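Local coordinates for protein yersinopine synthase (Yersinia pestis, PDB 6C4M) that catalyses the NADPH-dependent reductive condensation of pyruvate with an amino-acid-derived intermediate, the last step in making the metallophore yersinopine, at residues A[34-37]-A[38-42]; A[321-325]-A[326-330]. One frame throughout, in Å; residues are numbered along the deposited sequence.

Contact 1: residues A[34-37]-A[38-42]; sequences AIQL and AVDIS
Gln36 and Asp40 meet one helical turn apart. The amide nitrogen NE2 of Gln36 faces both carboxylate oxygens of Asp40. It lies 3.1 Å from OD1 and 3.2 Å from OD2 of Asp40, and both hydrogen bonds are weak. The amide and carboxylate planes are turned 46° apart. Gln36 CG stands anti to the backbone N (chi1 177°), and the chain then bends at chi2 (70°), which brings NE2 alongside the Asp40 carboxylate. The stronger polar partners lie elsewhere. Gln36 OE1 bonds to Thr206 OG1, and Asp40 OD2 bonds to Tyr169 OH. Asp40 OD1 also has Arg236 in a salt bridge and His237 in a hydrogen bond, which probably favours the charged carboxylate.

The backbone is the tight part of the contact. Ala38 N bonds to Ala34 O at 2.8 Å, and Val39 N to Ile35 O at 3.0 Å. Ile41 N lies nearly in line with the Leu37 C=O, 2.9 Å from Leu37 O. The apolar match of Leu37 with Ile41 is looser, with Leu37 CG 3.9 Å from Ile41 CD1. The Ala34, Leu37 and Ala38 side chains touch Ile27 of strand 25-28. Only Ser42 is exposed to solvent; it makes no side-chain contact with 34-37.

Helix 32-44 links parallel strands 25-28 and 49-52. Ala34 fits the last position of a GxGxxA pattern, whose Gly31 belongs to the NADP(+) site. The Ala34 side chain is about 6 Å from the bound cofactor. This is the first beta-alpha-beta unit of a Rossmann-type dinucleotide-binding fold.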
loop_
_atom_site.group_PDB
_atom_site.type_symbol
_atom_site.label_atom_id
_atom_site.label_comp_id
_atom_site.label_asym_id
_atom_site.label_seq_id
_atom_site.Cartn_x
_atom_site.Cartn_y
_atom_site.Cartn_z
ATOM N N ALA A 34 21.644 24.343 11.424
ATOM C CA ALA A 34 22.677 25.370 11.525
ATOM C C ALA A 34 23.960 24.797 12.088
ATOM O O ALA A 34 25.051 25.273 11.755
ATOM C CB ALA A 34 22.192 26.538 12.389
ATOM N N ILE A 35 23.864 23.771 12.927
ATOM C CA ILE A 35 25.079 23.140 13.422
ATOM C C ILE A 35 25.798 22.429 12.280
ATOM O O ILE A 35 27.013 22.585 12.097
ATOM C CB ILE A 35 24.754 22.188 14.586
ATOM C CG1 ILE A 35 24.179 22.988 15.763
ATOM C CG2 ILE A 35 25.979 21.429 15.032
ATOM C CD1 ILE A 35 23.523 22.116 16.825
ATOM N N GLN A 36 25.065 21.652 11.477
ATOM C CA GLN A 36 25.697 21.015 10.321
ATOM C C GLN A 36 26.313 22.060 9.402
ATOM O O GLN A 36 27.433 21.890 8.902
ATOM C CB GLN A 36 24.691 20.203 9.529
ATOM C CG GLN A 36 25.281 19.553 8.237
ATOM C CD GLN A 36 26.266 18.428 8.526
ATOM O OE1 GLN A 36 25.949 17.467 9.246
ATOM N NE2 GLN A 36 27.466 18.542 7.969
ATOM N N LEU A 37 25.536 23.102 9.097
ATOM C CA LEU A 37 26.001 24.177 8.235
ATOM C C LEU A 37 27.260 24.815 8.794
ATOM O O LEU A 37 28.228 25.036 8.063
ATOM C CB LEU A 37 24.903 25.225 8.083
ATOM C CG LEU A 37 25.198 26.499 7.296
ATOM C CD1 LEU A 37 25.504 26.195 5.844
ATOM C CD2 LEU A 37 23.989 27.422 7.428
ATOM N N ALA A 38 27.256 25.138 10.089
ATOM C CA ALA A 38 28.418 25.806 10.672
ATOM C C ALA A 38 29.670 24.955 10.542
ATOM O O ALA A 38 30.756 25.476 10.256
ATOM C CB ALA A 38 28.161 26.138 12.136
ATOM N N VAL A 39 29.542 23.642 10.764
ATOM C CA VAL A 39 30.690 22.751 10.599
ATOM C C VAL A 39 31.156 22.761 9.154
ATOM O O VAL A 39 32.358 22.846 8.873
ATOM C CB VAL A 39 30.319 21.332 11.071
ATOM C CG1 VAL A 39 31.337 20.302 10.585
ATOM C CG2 VAL A 39 30.213 21.307 12.579
ATOM N N ASP A 40 30.206 22.703 8.215
ATOM C CA ASP A 40 30.546 22.684 6.797
ATOM C C ASP A 40 31.276 23.959 6.369
ATOM O O ASP A 40 32.208 23.904 5.555
ATOM C CB ASP A 40 29.277 22.472 5.976
ATOM C CG ASP A 40 28.810 21.008 5.993
ATOM O OD1 ASP A 40 29.612 20.145 6.408
ATOM O OD2 ASP A 40 27.660 20.728 5.604
ATOM N N ILE A 41 30.881 25.116 6.913
ATOM C CA ILE A 41 31.571 26.355 6.562
ATOM C C ILE A 41 32.981 26.356 7.142
ATOM O O ILE A 41 33.954 26.684 6.455
ATOM C CB ILE A 41 30.766 27.575 7.046
ATOM C CG1 ILE A 41 29.406 27.610 6.348
ATOM C CG2 ILE A 41 31.551 28.871 6.763
ATOM C CD1 ILE A 41 28.476 28.658 6.876
ATOM N N SER A 42 33.100 26.013 8.426
ATOM C CA SER A 42 34.390 25.967 9.102
ATOM C C SER A 42 35.329 24.941 8.469
ATOM O O SER A 42 36.555 25.115 8.492
ATOM C CB SER A 42 34.163 25.645 10.581
ATOM O OG SER A 42 35.354 25.764 11.339
#

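Contact 2: residues A[321-325]-A[326-330]; sequences LLRFL and NDDNY
Leu322 O accepts Asn326 N at 2.9 Å, a regular i to i+4 bond of helix 321-329. Further on, the helix widens into a pi-type turn at 326-329.

Arg323 comes next. Its backbone O takes Asp327 N at 2.7 Å, while its side chain forms a salt bridge with Asp328. The chain bends at chi2 (-149°) and chi3 (59°), which brings the guanidinium to the Asp328 carboxylate. NH2 of Arg323 meets Asp328 OD2 at 3.1 Å. That oxygen lies near the guanidinium plane, but NH2 sits above the carboxylate plane. NH1 adds weaker bonds to both oxygens. A water joins Arg323 NH1 to Asp327 OD2, which also has a salt bridge to Arg339. Asp328 OD2 also bonds to Tyr214 OH, on strand 203-217.

Phe324 follows, packed on Ile255 of helix 255-264. Asp328 OD2 lies at the edge of its ring, 3.3 Å from CD1 of Phe324. The carboxylate is nearly upright to the ring, with the planes 83° apart. Phe324 O has two donors, Asp328 N and Asn329 ND2, which arrive from opposite faces of the carbonyl plane.

Leu325 closes the segment. Its O receives Tyr330 N at 3.0 Å, an i to i+5 bond that marks the wide turn. Asn329 N gives the same oxygen a weak bond. The Asn329 amide has two contacts with Phe324: ND2 reaches Phe324 O at 3.0 Å and also stands over the centre of the Phe324 ring, 3.4 Å above its plane.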
loop_
_atom_site.group_PDB
_atom_site.type_symbol
_atom_site.label_atom_id
_atom_site.label_comp_id
_atom_site.label_asym_id
_atom_site.label_seq_id
_atom_site.Cartn_x
_atom_site.Cartn_y
_atom_site.Cartn_z
ATOM N N LEU A 321 6.775 16.116 -11.342
ATOM C CA LEU A 321 6.669 15.791 -9.922
ATOM C C LEU A 321 7.167 14.384 -9.626
ATOM O O LEU A 321 7.956 14.173 -8.697
ATOM C CB LEU A 321 5.227 15.963 -9.453
ATOM C CG LEU A 321 4.977 15.522 -8.011
ATOM C CD1 LEU A 321 5.820 16.313 -7.012
ATOM C CD2 LEU A 321 3.491 15.639 -7.697
ATOM N N LEU A 322 6.727 13.400 -10.404
ATOM C CA LEU A 322 7.066 12.023 -10.069
ATOM C C LEU A 322 8.564 11.753 -10.288
ATOM O O LEU A 322 9.223 11.136 -9.437
ATOM C CB LEU A 322 6.171 11.059 -10.876
ATOM C CG LEU A 322 6.344 9.581 -10.539
ATOM C CD1 LEU A 322 6.116 9.272 -9.047
ATOM C CD2 LEU A 322 5.477 8.663 -11.432
ATOM N N ARG A 323 9.139 12.276 -11.380
ATOM C CA ARG A 323 10.593 12.176 -11.569
ATOM C C ARG A 323 11.350 12.832 -10.418
ATOM O O ARG A 323 12.333 12.272 -9.916
ATOM C CB ARG A 323 11.025 12.809 -12.902
ATOM C CG ARG A 323 12.557 12.643 -13.253
ATOM C CD ARG A 323 13.126 13.825 -14.071
ATOM N NE ARG A 323 12.935 15.028 -13.286
ATOM C CZ ARG A 323 13.637 15.340 -12.203
ATOM N NH1 ARG A 323 14.655 14.575 -11.801
ATOM N NH2 ARG A 323 13.322 16.441 -11.537
ATOM N N PHE A 324 10.911 14.023 -10.001
ATOM C CA PHE A 324 11.545 14.717 -8.877
ATOM C C PHE A 324 11.470 13.875 -7.608
ATOM O O PHE A 324 12.477 13.677 -6.921
ATOM C CB PHE A 324 10.867 16.078 -8.672
ATOM C CG PHE A 324 11.336 16.837 -7.451
ATOM C CD1 PHE A 324 12.632 17.357 -7.385
ATOM C CD2 PHE A 324 10.466 17.083 -6.393
ATOM C CE1 PHE A 324 13.061 18.077 -6.267
ATOM C CE2 PHE A 324 10.886 17.810 -5.277
ATOM C CZ PHE A 324 12.180 18.316 -5.222
ATOM N N LEU A 325 10.274 13.394 -7.261
ATOM C CA LEU A 325 10.137 12.579 -6.055
ATOM C C LEU A 325 11.024 11.347 -6.108
ATOM O O LEU A 325 11.682 10.996 -5.121
ATOM C CB LEU A 325 8.696 12.135 -5.867
ATOM C CG LEU A 325 7.663 13.225 -5.666
ATOM C CD1 LEU A 325 6.230 12.623 -5.672
ATOM C CD2 LEU A 325 7.910 13.967 -4.361
ATOM N N ASN A 326 11.003 10.637 -7.231
ATOM C CA ASN A 326 11.721 9.373 -7.288
ATOM C C ASN A 326 13.215 9.615 -7.467
ATOM O O ASN A 326 14.028 9.092 -6.699
ATOM C CB ASN A 326 11.186 8.510 -8.429
ATOM C CG ASN A 326 11.676 7.076 -8.367
ATOM O OD1 ASN A 326 11.110 6.235 -7.674
ATOM N ND2 ASN A 326 12.751 6.792 -9.101
ATOM N N ASP A 327 13.582 10.421 -8.467
ATOM C CA ASP A 327 14.981 10.486 -8.895
ATOM C C ASP A 327 15.787 11.525 -8.122
ATOM O O ASP A 327 17.004 11.387 -8.023
ATOM C CB ASP A 327 15.079 10.781 -10.400
ATOM C CG ASP A 327 14.597 9.637 -11.272
ATOM O OD1 ASP A 327 14.147 8.578 -10.744
ATOM O OD2 ASP A 327 14.660 9.811 -12.515
ATOM N N ASP A 328 15.162 12.552 -7.568
ATOM C CA ASP A 328 15.897 13.527 -6.758
ATOM C C ASP A 328 15.718 13.354 -5.254
ATOM O O ASP A 328 16.480 13.957 -4.497
ATOM C CB ASP A 328 15.487 14.947 -7.127
ATOM C CG ASP A 328 15.780 15.286 -8.580
ATOM O OD1 ASP A 328 16.570 14.562 -9.226
ATOM O OD2 ASP A 328 15.222 16.295 -9.074
ATOM N N ASN A 329 14.733 12.569 -4.787
ATOM C CA ASN A 329 14.524 12.439 -3.343
ATOM C C ASN A 329 14.641 10.985 -2.869
ATOM O O ASN A 329 15.700 10.593 -2.367
ATOM C CB ASN A 329 13.188 13.083 -2.965
ATOM C CG ASN A 329 13.221 14.596 -3.125
ATOM O OD1 ASN A 329 13.499 15.315 -2.159
ATOM N ND2 ASN A 329 12.997 15.083 -4.356
ATOM N N TYR A 330 13.585 10.158 -3.027
ATOM C CA TYR A 330 13.620 8.792 -2.495
ATOM C C TYR A 330 13.056 7.826 -3.543
ATOM O O TYR A 330 11.896 7.958 -3.937
ATOM C CB TYR A 330 12.836 8.717 -1.178
ATOM C CG TYR A 330 13.173 9.842 -0.230
ATOM C CD1 TYR A 330 12.447 11.031 -0.256
ATOM C CD2 TYR A 330 14.230 9.736 0.681
ATOM C CE1 TYR A 330 12.748 12.086 0.607
ATOM C CE2 TYR A 330 14.539 10.791 1.556
ATOM C CZ TYR A 330 13.790 11.965 1.507
ATOM O OH TYR A 330 14.066 13.037 2.347
HETATM O O HOH W 1 15.910 12.037 -13.232
#

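In the fold
Contacts 1 and 2 are both local, each within one helix, and their nearest atoms are about 14 Å apart. Contact 1 is the core one. All its touching residues are buried, and its helix packs on strands of the Rossmann-type unit beside the cofactor. Contact 2 is partly buried and packs among helices 255-264, 339-344 and 350-364. A regular alpha-helical backbone and a weak amide-carboxylate pair mark residues 34-42. A salt bridge, a water and a pi-type turn mark residues 321-330. Both send an aspartate to a tyrosine hydroxyl elsewhere in the chain. The side chain of Tyr330, in contact 2, is about 8 Å from the bound NADP.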